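Local coordinates for nucleoside hydrolase, putative (Trypanosoma brucei, PDB 3FZ0), which belongs to the nucleoside hydrolase family and holds a calcium ion in an alpha/beta fold built around a central, mostly parallel beta-sheet, at residues Tyr129-Leu134 with Ser152-Asp157; His6-Ile11 with Glu33-Thr38; Thr158-Val163 with Pro202-Asn207; Gly135-Val140 with Ile162-Gly167. The protein carries 2 engineered substitutions. All coordinates share one frame; numbering follows the deposited sequence.

Interaction 1: Tyr129-Leu134 with Ser152-Asp157; sequences YQLVAL and SKLGTD. With CA (calcium ion), chain G.
Leu154 does most of the work in joining the connection at 152-157 to the beginning of strand 127-133, within the beta-alpha-beta crossover that leads from this strand through helix 138-146 to strand 162-165. Its CG stands anti to the carbonyl carbon (chi1 -64°), which turns the forked end over the strand so that each methyl meets a different residue. CD2 lies 3.8 Å from Tyr129 CB, while CD1 reaches Leu131 CB at 4.0 Å. Leu131 places its CG anti to the backbone N (chi1 -166°), and only its CB takes part in the meeting. Tyr129 likewise offers its CB, because the ring leads away from the loop and its OH is hydrogen-bonded to Glu122 N. Gln130, directed away from the loop, receives Arg7 NH1 on OE1 and donates from NE2 to Pro160 O.

The polar link is a backbone one. Gly155 N donates to Tyr129 O at 2.9 Å, nearly along the C=O axis (167°). A water lying in the ring plane of Tyr129, at its edge, accepts from Tyr129 N at 2.9 Å and donates to Lys153 O at 3.0 Å and, more loosely, to Gly155 O at 3.2 Å. Lys153 NZ turns elsewhere, to the carbonyls of Leu118, Glu119 and Ala121.

At the other end of the segment, Leu134 O binds the calcium ion at 2.3 Å, together with Asp14, Asp19, Asp283 and three waters. The segment therefore divides its backbone chemistry: at its beginning, one direct bond and one water satisfy Tyr129 O and N where the crossover passes, and at its end a carbonyl oxygen is given over to the metal.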
loop_
_atom_site.group_PDB
_atom_site.type_symbol
_atom_site.label_atom_id
_atom_site.label_comp_id
_atom_site.label_asym_id
_atom_site.label_seq_id
_atom_site.Cartn_x
_atom_site.Cartn_y
_atom_site.Cartn_z
ATOM N N TYR B 129 21.666 -15.573 -27.719
ATOM C CA TYR B 129 22.031 -14.552 -26.757
ATOM C C TYR B 129 21.175 -14.704 -25.519
ATOM O O TYR B 129 19.971 -14.959 -25.630
ATOM C CB TYR B 129 21.822 -13.166 -27.350
ATOM C CG TYR B 129 22.752 -12.853 -28.491
ATOM C CD1 TYR B 129 22.569 -13.415 -29.757
ATOM C CD2 TYR B 129 23.812 -11.967 -28.323
ATOM C CE1 TYR B 129 23.438 -13.103 -30.828
ATOM C CE2 TYR B 129 24.683 -11.647 -29.393
ATOM C CZ TYR B 129 24.504 -12.225 -30.627
ATOM O OH TYR B 129 25.371 -11.910 -31.680
ATOM N N GLN B 130 21.794 -14.556 -24.344
ATOM C CA GLN B 130 21.090 -14.659 -23.064
ATOM C C GLN B 130 21.515 -13.523 -22.137
ATOM O O GLN B 130 22.678 -13.071 -22.173
ATOM C CB GLN B 130 21.396 -16.003 -22.392
ATOM C CG GLN B 130 20.881 -17.193 -23.136
ATOM C CD GLN B 130 21.176 -18.500 -22.438
ATOM O OE1 GLN B 130 22.295 -19.009 -22.491
ATOM N NE2 GLN B 130 20.166 -19.069 -21.794
ATOM N N LEU B 131 20.567 -13.052 -21.331
ATOM C CA LEU B 131 20.848 -12.028 -20.356
ATOM C C LEU B 131 20.683 -12.721 -19.040
ATOM O O LEU B 131 19.646 -13.329 -18.799
ATOM C CB LEU B 131 19.851 -10.878 -20.476
ATOM C CG LEU B 131 20.106 -9.516 -19.792
ATOM C CD1 LEU B 131 18.983 -8.583 -20.131
ATOM C CD2 LEU B 131 20.207 -9.604 -18.301
ATOM N N VAL B 132 21.719 -12.682 -18.207
ATOM C CA VAL B 132 21.624 -13.195 -16.858
ATOM C C VAL B 132 21.796 -12.028 -15.901
ATOM O O VAL B 132 22.792 -11.329 -15.981
ATOM C CB VAL B 132 22.722 -14.211 -16.607
ATOM C CG1 VAL B 132 22.539 -14.870 -15.196
ATOM C CG2 VAL B 132 22.712 -15.232 -17.737
ATOM N N ALA B 133 20.843 -11.816 -15.009
ATOM C CA ALA B 133 20.828 -10.646 -14.138
ATOM C C ALA B 133 21.125 -11.096 -12.734
ATOM O O ALA B 133 20.373 -11.906 -12.166
ATOM C CB ALA B 133 19.429 -9.970 -14.161
ATOM N N LEU B 134 22.189 -10.553 -12.147
ATOM C CA LEU B 134 22.634 -10.989 -10.832
ATOM C C LEU B 134 22.518 -9.913 -9.765
ATOM O O LEU B 134 23.140 -10.020 -8.690
ATOM C CB LEU B 134 24.078 -11.477 -10.912
ATOM C CG LEU B 134 24.399 -12.501 -12.004
ATOM C CD1 LEU B 134 25.887 -12.851 -12.016
ATOM C CD2 LEU B 134 23.533 -13.766 -11.852
ATOM N N SER B 152 13.209 -9.444 -27.823
ATOM C CA SER B 152 12.788 -10.694 -28.426
ATOM C C SER B 152 13.983 -11.369 -29.117
ATOM O O SER B 152 13.887 -12.527 -29.508
ATOM C CB SER B 152 11.655 -10.440 -29.426
ATOM O OG SER B 152 12.194 -9.841 -30.579
ATOM N N LYS B 153 15.088 -10.639 -29.279
ATOM C CA LYS B 153 16.298 -11.209 -29.870
ATOM C C LYS B 153 17.005 -12.182 -28.926
ATOM O O LYS B 153 17.881 -12.923 -29.350
ATOM C CB LYS B 153 17.273 -10.121 -30.343
ATOM C CG LYS B 153 16.808 -9.305 -31.564
ATOM C CD LYS B 153 18.026 -9.102 -32.397
ATOM C CE LYS B 153 17.951 -7.934 -33.323
ATOM N NZ LYS B 153 19.373 -7.595 -33.726
ATOM N N LEU B 154 16.636 -12.157 -27.652
ATOM C CA LEU B 154 17.206 -13.061 -26.631
ATOM C C LEU B 154 16.473 -14.397 -26.614
ATOM O O LEU B 154 15.232 -14.447 -26.710
ATOM C CB LEU B 154 17.128 -12.437 -25.244
ATOM C CG LEU B 154 17.933 -11.164 -25.000
ATOM C CD1 LEU B 154 17.518 -10.508 -23.730
ATOM C CD2 LEU B 154 19.418 -11.417 -24.953
ATOM N N GLY B 155 17.243 -15.468 -26.531
ATOM C CA GLY B 155 16.730 -16.800 -26.347
ATOM C C GLY B 155 16.284 -17.447 -27.618
ATOM O O GLY B 155 16.543 -16.952 -28.710
ATOM N N THR B 156 15.589 -18.565 -27.453
ATOM C CA THR B 156 15.039 -19.348 -28.547
ATOM C C THR B 156 13.619 -19.670 -28.096
ATOM O O THR B 156 13.201 -19.204 -27.022
ATOM C CB THR B 156 15.923 -20.600 -28.756
ATOM O OG1 THR B 156 17.141 -20.200 -29.409
ATOM C CG2 THR B 156 15.260 -21.643 -29.610
ATOM N N ASP B 157 12.847 -20.416 -28.894
ATOM C CA ASP B 157 11.550 -20.924 -28.411
ATOM C C ASP B 157 11.788 -21.925 -27.272
ATOM O O ASP B 157 10.908 -22.184 -26.475
ATOM C CB ASP B 157 10.728 -21.552 -29.544
ATOM C CG ASP B 157 11.516 -22.607 -30.348
ATOM O OD1 ASP B 157 12.740 -22.795 -30.112
ATOM O OD2 ASP B 157 10.907 -23.258 -31.234
HETATM CA CA CA G . 24.637 -10.190 -6.974
HETATM O O HOH W 1 19.334 -15.547 -29.394
HETATM O O HOH W 2 22.807 -11.434 -6.361
HETATM O O HOH W 3 23.080 -8.636 -5.410
HETATM O O HOH W 4 25.339 -10.897 -4.738
#

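Interaction 2: His6-Ile11 with Glu33-Thr38; sequences HRKLII and EVIAIT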
loop_
_atom_site.group_PDB
_atom_site.type_symbol
_atom_site.label_atom_id
_atom_site.label_comp_id
_atom_site.label_asym_id
_atom_site.label_seq_id
_atom_site.Cartn_x
_atom_site.Cartn_y
_atom_site.Cartn_z
ATOM N N HIS B 6 26.455 -22.079 -29.406
ATOM C CA HIS B 6 27.299 -21.120 -28.705
ATOM C C HIS B 6 26.410 -20.125 -27.984
ATOM O O HIS B 6 25.503 -19.598 -28.579
ATOM C CB HIS B 6 28.136 -20.341 -29.726
ATOM C CG HIS B 6 29.216 -21.140 -30.376
ATOM N ND1 HIS B 6 29.300 -22.510 -30.269
ATOM C CD2 HIS B 6 30.242 -20.760 -31.174
ATOM C CE1 HIS B 6 30.342 -22.940 -30.958
ATOM N NE2 HIS B 6 30.929 -21.898 -31.516
ATOM N N ARG B 7 26.687 -19.847 -26.737
ATOM C CA ARG B 7 25.940 -18.856 -26.002
ATOM C C ARG B 7 26.750 -17.559 -25.910
ATOM O O ARG B 7 27.948 -17.573 -25.651
ATOM C CB ARG B 7 25.608 -19.385 -24.597
ATOM C CG ARG B 7 24.478 -20.407 -24.565
ATOM C CD ARG B 7 24.441 -21.208 -23.279
ATOM N NE ARG B 7 23.799 -22.508 -23.475
ATOM C CZ ARG B 7 22.515 -22.733 -23.233
ATOM N NH1 ARG B 7 21.751 -21.751 -22.783
ATOM N NH2 ARG B 7 21.996 -23.932 -23.432
ATOM N N LYS B 8 26.084 -16.433 -26.120
ATOM C CA LYS B 8 26.688 -15.124 -25.892
ATOM C C LYS B 8 25.924 -14.514 -24.751
ATOM O O LYS B 8 24.721 -14.328 -24.856
ATOM C CB LYS B 8 26.561 -14.229 -27.137
ATOM C CG LYS B 8 27.047 -14.846 -28.444
ATOM C CD LYS B 8 28.502 -15.240 -28.336
ATOM C CE LYS B 8 29.091 -15.652 -29.693
ATOM N NZ LYS B 8 30.359 -16.439 -29.452
ATOM N N LEU B 9 26.590 -14.217 -23.649
ATOM C CA LEU B 9 25.889 -13.668 -22.481
ATOM C C LEU B 9 26.181 -12.215 -22.187
ATOM O O LEU B 9 27.291 -11.750 -22.329
ATOM C CB LEU B 9 26.197 -14.446 -21.217
ATOM C CG LEU B 9 26.143 -15.959 -21.139
ATOM C CD1 LEU B 9 26.077 -16.306 -19.632
ATOM C CD2 LEU B 9 24.955 -16.539 -21.895
ATOM N N ILE B 10 25.150 -11.508 -21.772
ATOM C CA ILE B 10 25.256 -10.216 -21.116
ATOM C C ILE B 10 25.058 -10.550 -19.649
ATOM O O ILE B 10 24.118 -11.260 -19.278
ATOM C CB ILE B 10 24.133 -9.264 -21.586
ATOM C CG1 ILE B 10 24.126 -9.155 -23.118
ATOM C CG2 ILE B 10 24.253 -7.899 -20.910
ATOM C CD1 ILE B 10 22.836 -8.569 -23.668
ATOM N N ILE B 11 25.954 -10.089 -18.802
ATOM C CA ILE B 11 25.777 -10.341 -17.385
ATOM C C ILE B 11 25.634 -8.999 -16.673
ATOM O O ILE B 11 26.518 -8.124 -16.725
ATOM C CB ILE B 11 26.921 -11.208 -16.775
ATOM C CG1 ILE B 11 26.905 -12.607 -17.388
ATOM C CG2 ILE B 11 26.765 -11.303 -15.236
ATOM C CD1 ILE B 11 28.104 -13.450 -17.046
ATOM N N GLU B 33 30.406 -17.495 -24.216
ATOM C CA GLU B 33 31.188 -16.274 -24.296
ATOM C C GLU B 33 30.437 -15.104 -23.630
ATOM O O GLU B 33 29.323 -14.731 -24.055
ATOM C CB GLU B 33 31.499 -15.923 -25.740
ATOM C CG GLU B 33 32.528 -14.804 -25.868
ATOM C CD GLU B 33 32.616 -14.179 -27.254
ATOM O OE1 GLU B 33 32.026 -14.699 -28.235
ATOM O OE2 GLU B 33 33.280 -13.127 -27.351
ATOM N N VAL B 34 31.045 -14.533 -22.586
ATOM C CA VAL B 34 30.531 -13.315 -21.969
ATOM C C VAL B 34 30.922 -12.162 -22.881
ATOM O O VAL B 34 32.106 -11.894 -23.051
ATOM C CB VAL B 34 31.129 -13.088 -20.578
ATOM C CG1 VAL B 34 30.755 -11.712 -20.043
ATOM C CG2 VAL B 34 30.658 -14.179 -19.630
ATOM N N ILE B 35 29.931 -11.503 -23.484
ATOM C CA ILE B 35 30.214 -10.419 -24.431
ATOM C C ILE B 35 30.101 -9.019 -23.817
ATOM O O ILE B 35 30.589 -8.061 -24.412
ATOM C CB ILE B 35 29.377 -10.500 -25.750
ATOM C CG1 ILE B 35 27.869 -10.499 -25.470
ATOM C CG2 ILE B 35 29.731 -11.723 -26.512
ATOM C CD1 ILE B 35 26.995 -10.271 -26.734
ATOM N N ALA B 36 29.477 -8.908 -22.643
ATOM C CA ALA B 36 29.379 -7.614 -21.932
ATOM C C ALA B 36 28.979 -7.799 -20.497
ATOM O O ALA B 36 28.185 -8.689 -20.183
ATOM C CB ALA B 36 28.388 -6.647 -22.617
ATOM N N ILE B 37 29.548 -6.961 -19.629
ATOM C CA ILE B 37 29.216 -6.960 -18.220
ATOM C C ILE B 37 28.666 -5.575 -17.918
ATOM O O ILE B 37 29.300 -4.547 -18.214
ATOM C CB ILE B 37 30.436 -7.303 -17.341
ATOM C CG1 ILE B 37 30.863 -8.770 -17.616
ATOM C CG2 ILE B 37 30.133 -7.025 -15.856
ATOM C CD1 ILE B 37 32.184 -9.219 -16.928
ATOM N N THR B 38 27.446 -5.537 -17.399
ATOM C CA THR B 38 26.814 -4.277 -17.081
ATOM C C THR B 38 26.666 -4.211 -15.563
ATOM O O THR B 38 26.204 -5.154 -14.916
ATOM C CB THR B 38 25.463 -4.124 -17.776
ATOM O OG1 THR B 38 24.616 -5.206 -17.384
ATOM C CG2 THR B 38 25.658 -4.156 -19.274
#
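Lys8 bends at its second torsion (chi2 -59°), while Glu33 keeps its CG anti to the backbone N (chi1 -169°) and runs extended beyond it, so that the two chains cross obliquely and NZ meets OE1 at 2.7 Å nearly along the C-O axis in a salt bridge. They belong to strands 6-13 and 32-39, neighbouring parallel strands of the first beta-alpha-beta unit of this Rossmann-like core, with helix 17-27 between them in the chain.

Five backbone hydrogen bonds join the strands. Arg7 O receives Glu33 N, and Leu9 sends its N to Glu33 O and takes Ile35 N on its O at 2.9 Å. Here the pairing slips by one residue: Leu9 is matched with Val34 but Ile10 with Ala36, and Ile35 is the extra residue of a beta bulge. Parallel pairing then resumes with Ile11 N bonded to Ala36 O at 3.0 Å and Thr38 N to Ile11 O at 2.8 Å.

The side chain of Ile35 has CG1 in the crowded position between the backbone N and the carbonyl carbon (chi1 57°), which brings CG1 to 3.4 Å from Leu9 O and CD1 to 4.0 Å from Lys8 CB. Helix 110-120 covers Ile10, Ile35 and Ala36 through Ile117, whereas helix 17-27 packs on Ile11, Val34 and Ile37. Thr38 OG1 is bonded to Asp12 OD2. On the face toward helix 17-27, Ile11 and Val34 cross at about a right angle, CD1 of Ile11 touching CG2 of Val34 at 3.7 Å.

Interaction 3: Thr158-Val163 with Pro202-Asn207; sequences TIPGIV and PVQLVN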
loop_
_atom_site.group_PDB
_atom_site.type_symbol
_atom_site.label_atom_id
_atom_site.label_comp_id
_atom_site.label_asym_id
_atom_site.label_seq_id
_atom_site.Cartn_x
_atom_site.Cartn_y
_atom_site.Cartn_z
ATOM N N THR B 158 13.020 -22.422 -27.172
ATOM C CA THR B 158 13.408 -23.496 -26.270
ATOM C C THR B 158 14.360 -22.984 -25.171
ATOM O O THR B 158 14.284 -23.402 -24.007
ATOM C CB THR B 158 14.109 -24.587 -27.117
ATOM O OG1 THR B 158 13.141 -25.215 -27.963
ATOM C CG2 THR B 158 14.792 -25.649 -26.259
ATOM N N ILE B 159 15.281 -22.096 -25.548
ATOM C CA ILE B 159 16.319 -21.629 -24.639
ATOM C C ILE B 159 15.906 -20.279 -24.101
ATOM O O ILE B 159 15.572 -19.404 -24.896
ATOM C CB ILE B 159 17.706 -21.510 -25.345
ATOM C CG1 ILE B 159 18.158 -22.876 -25.893
ATOM C CG2 ILE B 159 18.767 -20.900 -24.406
ATOM C CD1 ILE B 159 19.402 -22.801 -26.810
ATOM N N PRO B 160 15.901 -20.121 -22.761
ATOM C CA PRO B 160 15.540 -18.894 -22.066
ATOM C C PRO B 160 16.437 -17.737 -22.425
ATOM O O PRO B 160 17.655 -17.867 -22.376
ATOM C CB PRO B 160 15.774 -19.253 -20.592
ATOM C CG PRO B 160 15.567 -20.721 -20.534
ATOM C CD PRO B 160 16.210 -21.198 -21.803
ATOM N N GLY B 161 15.821 -16.616 -22.780
ATOM C CA GLY B 161 16.520 -15.360 -23.031
ATOM C C GLY B 161 16.938 -14.601 -21.783
ATOM O O GLY B 161 17.891 -13.809 -21.805
ATOM N N ILE B 162 16.217 -14.805 -20.692
ATOM C CA ILE B 162 16.571 -14.111 -19.457
ATOM C C ILE B 162 16.500 -15.032 -18.244
ATOM O O ILE B 162 15.540 -15.761 -18.019
ATOM C CB ILE B 162 15.782 -12.739 -19.278
ATOM C CG1 ILE B 162 16.236 -11.982 -18.017
ATOM C CG2 ILE B 162 14.263 -12.947 -19.334
ATOM C CD1 ILE B 162 15.742 -10.523 -17.937
ATOM N N VAL B 163 17.579 -15.037 -17.495
ATOM C CA VAL B 163 17.629 -15.758 -16.224
ATOM C C VAL B 163 18.016 -14.758 -15.155
ATOM O O VAL B 163 18.955 -14.005 -15.327
ATOM C CB VAL B 163 18.618 -16.906 -16.287
ATOM C CG1 VAL B 163 18.524 -17.719 -15.053
ATOM C CG2 VAL B 163 18.339 -17.762 -17.502
ATOM N N PRO B 202 9.459 -17.841 -21.001
ATOM C CA PRO B 202 9.221 -17.237 -19.682
ATOM C C PRO B 202 10.532 -16.931 -18.970
ATOM O O PRO B 202 11.495 -17.685 -19.116
ATOM C CB PRO B 202 8.498 -18.347 -18.913
ATOM C CG PRO B 202 7.860 -19.184 -19.999
ATOM C CD PRO B 202 8.736 -19.114 -21.186
ATOM N N VAL B 203 10.548 -15.835 -18.212
ATOM C CA VAL B 203 11.648 -15.479 -17.305
ATOM C C VAL B 203 11.917 -16.683 -16.399
ATOM O O VAL B 203 10.965 -17.269 -15.867
ATOM C CB VAL B 203 11.239 -14.264 -16.419
ATOM C CG1 VAL B 203 12.355 -13.883 -15.421
ATOM C CG2 VAL B 203 10.791 -13.062 -17.273
ATOM N N GLN B 204 13.181 -17.074 -16.242
ATOM C CA GLN B 204 13.568 -18.109 -15.267
ATOM C C GLN B 204 13.945 -17.459 -13.945
ATOM O O GLN B 204 14.900 -16.662 -13.875
ATOM C CB GLN B 204 14.744 -18.942 -15.777
ATOM C CG GLN B 204 14.549 -19.473 -17.197
ATOM C CD GLN B 204 13.435 -20.480 -17.298
ATOM O OE1 GLN B 204 13.498 -21.534 -16.669
ATOM N NE2 GLN B 204 12.389 -20.162 -18.081
ATOM N N LEU B 205 13.196 -17.785 -12.897
ATOM C CA LEU B 205 13.397 -17.145 -11.597
ATOM C C LEU B 205 14.277 -18.009 -10.708
ATOM O O LEU B 205 13.809 -18.966 -10.073
ATOM C CB LEU B 205 12.051 -16.833 -10.921
ATOM C CG LEU B 205 12.052 -16.014 -9.624
ATOM C CD1 LEU B 205 12.145 -14.467 -9.791
ATOM C CD2 LEU B 205 10.813 -16.397 -8.763
ATOM N N VAL B 206 15.559 -17.686 -10.652
ATOM C CA VAL B 206 16.453 -18.394 -9.745
ATOM C C VAL B 206 16.388 -17.696 -8.374
ATOM O O VAL B 206 17.063 -16.676 -8.113
ATOM C CB VAL B 206 17.845 -18.524 -10.337
ATOM C CG1 VAL B 206 18.772 -19.373 -9.415
ATOM C CG2 VAL B 206 17.732 -19.130 -11.778
ATOM N N ASN B 207 15.527 -18.251 -7.523
ATOM C CA ASN B 207 15.148 -17.618 -6.270
ATOM C C ASN B 207 16.047 -18.067 -5.142
ATOM O O ASN B 207 16.800 -19.045 -5.272
ATOM C CB ASN B 207 13.687 -17.940 -5.921
ATOM C CG ASN B 207 13.383 -19.414 -6.035
ATOM O OD1 ASN B 207 13.617 -20.189 -5.110
ATOM N ND2 ASN B 207 12.908 -19.825 -7.203
#
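Asn207 OD1 is gripped by two hydrogen bonds, from Val210 N and with Ser169 OG, and so serves as the N-cap of helix 208-212 just beyond strand 203-206. Between the segments themselves a single bond is made: Gln204 N donates to Ile162 O at 3.2 Å, almost perfectly straight (178°) and in the carbonyl plane. It starts the parallel pairing of strands 162-165 and 203-206, in which Val163 is matched with Gln204.

Gln204 is bent at its second torsion (chi2 -66°). This bend turns NE2 back to Pro202 O at 2.8 Å, with the donor above the carbonyl plane, and leaves CG against the ring of Pro160, 3.6 Å from Pro160 CB. OE1 is taken by Asn338 ND2 of strand 337-343.

On the same face, Val163 CG1 and Val206 CG2 meet obliquely at 3.7 Å, under helix 282-291. On the other face Ile162 and Val203 lie side by side, pointing the same way, with their CG2 methyls 4.0 Å apart.

Both polar atoms of the buried Gln204 amide thus have a partner while CG and CD lie along the proline ring, which probably keeps the polar cost of burying it low.

Interaction 4: Gly135-Val140 with Ile162-Gly167; sequences GPLTNV and IVIMNG
The carboxamide of Asn166 is the flat group of this contact; Leu137 CD1 lies over one face of it, above the nitrogen end and 3.4 Å from ND2, in a van der Waals meeting without a hydrogen bond. The surroundings belong to the beta-alpha-beta unit of strand 127-133, helix 138-146 and strand 162-165, where the start of the helix settles on the strand that follows it. Asn166 has its CG anti to the backbone N (chi1 -170°), and its side chain also touches Asn182 and Ser183 of helix 181-185.

Leu137, the N-cap residue of helix 138-146, points its side chain at the strand with CG anti to the carbonyl carbon (chi1 -59°). Besides resting on the amide, it packs on Ile164: the two side chains cross at about a right angle, CD2 of Leu137 4.0 Å from CG2 of Ile164. Ile164 keeps CG1 in the crowded position between N and carbonyl carbon (chi1 65°), leaving CG2 to face the leucine.

Met165 leads away from the helix toward Asp283 and Ala286 of helix 282-291, near the calcium site. One turn further along the helix, Val140 and Ile162 reach toward each other tip to tip, with Val140 CG1 4.1 Å from Ile162 CD1.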
loop_
_atom_site.group_PDB
_atom_site.type_symbol
_atom_site.label_atom_id
_atom_site.label_comp_id
_atom_site.label_asym_id
_atom_site.label_seq_id
_atom_site.Cartn_x
_atom_site.Cartn_y
_atom_site.Cartn_z
ATOM N N GLY B 135 21.749 -8.876 -10.037
ATOM C CA GLY B 135 21.553 -7.827 -9.051
ATOM C C GLY B 135 20.165 -7.238 -9.145
ATOM O O GLY B 135 19.250 -7.866 -9.710
ATOM N N PRO B 136 19.972 -6.052 -8.554
ATOM C CA PRO B 136 18.711 -5.395 -8.745
ATOM C C PRO B 136 18.503 -5.218 -10.234
ATOM O O PRO B 136 19.483 -4.991 -10.965
ATOM C CB PRO B 136 18.934 -4.051 -8.061
ATOM C CG PRO B 136 19.930 -4.337 -7.000
ATOM C CD PRO B 136 20.852 -5.306 -7.630
ATOM N N LEU B 137 17.248 -5.292 -10.678
ATOM C CA LEU B 137 16.928 -5.227 -12.105
ATOM C C LEU B 137 16.901 -3.846 -12.784
ATOM O O LEU B 137 16.419 -3.720 -13.912
ATOM C CB LEU B 137 15.619 -5.966 -12.360
ATOM C CG LEU B 137 15.728 -7.426 -11.923
ATOM C CD1 LEU B 137 14.350 -8.018 -11.655
ATOM C CD2 LEU B 137 16.495 -8.194 -13.001
ATOM N N THR B 138 17.430 -2.824 -12.130
ATOM C CA THR B 138 17.293 -1.474 -12.629
ATOM C C THR B 138 17.714 -1.268 -14.086
ATOM O O THR B 138 16.935 -0.684 -14.868
ATOM C CB THR B 138 18.025 -0.464 -11.768
ATOM O OG1 THR B 138 17.831 -0.786 -10.390
ATOM C CG2 THR B 138 17.505 0.971 -12.076
ATOM N N ASN B 139 18.939 -1.691 -14.446
ATOM C CA ASN B 139 19.417 -1.529 -15.810
ATOM C C ASN B 139 18.518 -2.251 -16.807
ATOM O O ASN B 139 18.179 -1.717 -17.859
ATOM C CB ASN B 139 20.872 -2.022 -15.975
ATOM C CG ASN B 139 21.866 -1.201 -15.172
ATOM O OD1 ASN B 139 21.628 -0.009 -14.903
ATOM N ND2 ASN B 139 22.972 -1.842 -14.751
ATOM N N VAL B 140 18.135 -3.468 -16.484
ATOM C CA VAL B 140 17.279 -4.233 -17.384
ATOM C C VAL B 140 15.915 -3.543 -17.631
ATOM O O VAL B 140 15.484 -3.375 -18.776
ATOM C CB VAL B 140 17.096 -5.711 -16.928
ATOM C CG1 VAL B 140 16.363 -6.484 -18.018
ATOM C CG2 VAL B 140 18.446 -6.373 -16.630
ATOM N N ILE B 162 16.217 -14.805 -20.692
ATOM C CA ILE B 162 16.571 -14.111 -19.457
ATOM C C ILE B 162 16.500 -15.032 -18.244
ATOM O O ILE B 162 15.540 -15.761 -18.019
ATOM C CB ILE B 162 15.782 -12.739 -19.278
ATOM C CG1 ILE B 162 16.236 -11.982 -18.017
ATOM C CG2 ILE B 162 14.263 -12.947 -19.334
ATOM C CD1 ILE B 162 15.742 -10.523 -17.937
ATOM N N VAL B 163 17.579 -15.037 -17.495
ATOM C CA VAL B 163 17.629 -15.758 -16.224
ATOM C C VAL B 163 18.016 -14.758 -15.155
ATOM O O VAL B 163 18.955 -14.005 -15.327
ATOM C CB VAL B 163 18.618 -16.906 -16.287
ATOM C CG1 VAL B 163 18.524 -17.719 -15.053
ATOM C CG2 VAL B 163 18.339 -17.762 -17.502
ATOM N N ILE B 164 17.248 -14.712 -14.079
ATOM C CA ILE B 164 17.486 -13.708 -13.021
ATOM C C ILE B 164 17.727 -14.328 -11.643
ATOM O O ILE B 164 17.036 -15.283 -11.232
ATOM C CB ILE B 164 16.334 -12.658 -12.971
ATOM C CG1 ILE B 164 14.990 -13.295 -12.558
ATOM C CG2 ILE B 164 16.233 -11.938 -14.319
ATOM C CD1 ILE B 164 13.860 -12.295 -12.347
ATOM N N MET B 165 18.723 -13.826 -10.923
ATOM C CA MET B 165 18.823 -14.234 -9.504
ATOM C C MET B 165 18.025 -13.222 -8.699
ATOM O O MET B 165 18.444 -12.090 -8.523
ATOM C CB MET B 165 20.278 -14.361 -9.001
ATOM C CG MET B 165 20.356 -15.111 -7.697
ATOM S SD MET B 165 19.723 -14.142 -6.311
ATOM C CE MET B 165 18.733 -15.347 -5.429
ATOM N N ASN B 166 16.868 -13.661 -8.221
ATOM C CA ASN B 166 15.786 -12.751 -7.797
ATOM C C ASN B 166 14.651 -13.463 -7.031
ATOM O O ASN B 166 14.253 -14.587 -7.386
ATOM C CB ASN B 166 15.232 -12.000 -9.020
ATOM C CG ASN B 166 14.272 -10.855 -8.637
ATOM O OD1 ASN B 166 13.086 -11.080 -8.354
ATOM N ND2 ASN B 166 14.776 -9.625 -8.665
ATOM N N GLY B 167 14.153 -12.824 -5.981
ATOM C CA GLY B 167 12.959 -13.278 -5.315
ATOM C C GLY B 167 13.033 -14.539 -4.485
ATOM O O GLY B 167 14.120 -15.058 -4.175
#

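In the fold
All four contacts involve the same mixed sheet, with neighbouring strands in the order 32-39, 6-13, 127-133, 162-165, 203-206; interactions 2 and 3 pair its strands, while 1 and 4 lay crossover segments against it. Along the chain, interaction 2 closes before the others open, and interactions 1 and 4 interlock, since residues 135-140 and 152-157 both lie on the crossover from strand 127-133 to strand 162-165. Interactions 3 and 4 share Ile162 and Val163, with centres 11 Å apart; interactions 1 and 3 are closer, at 8 Å, and interactions 2 and 3 stand 15 Å apart. The arrangement brings Leu134 and Asp14, just past strand 6-13, to the calcium ion.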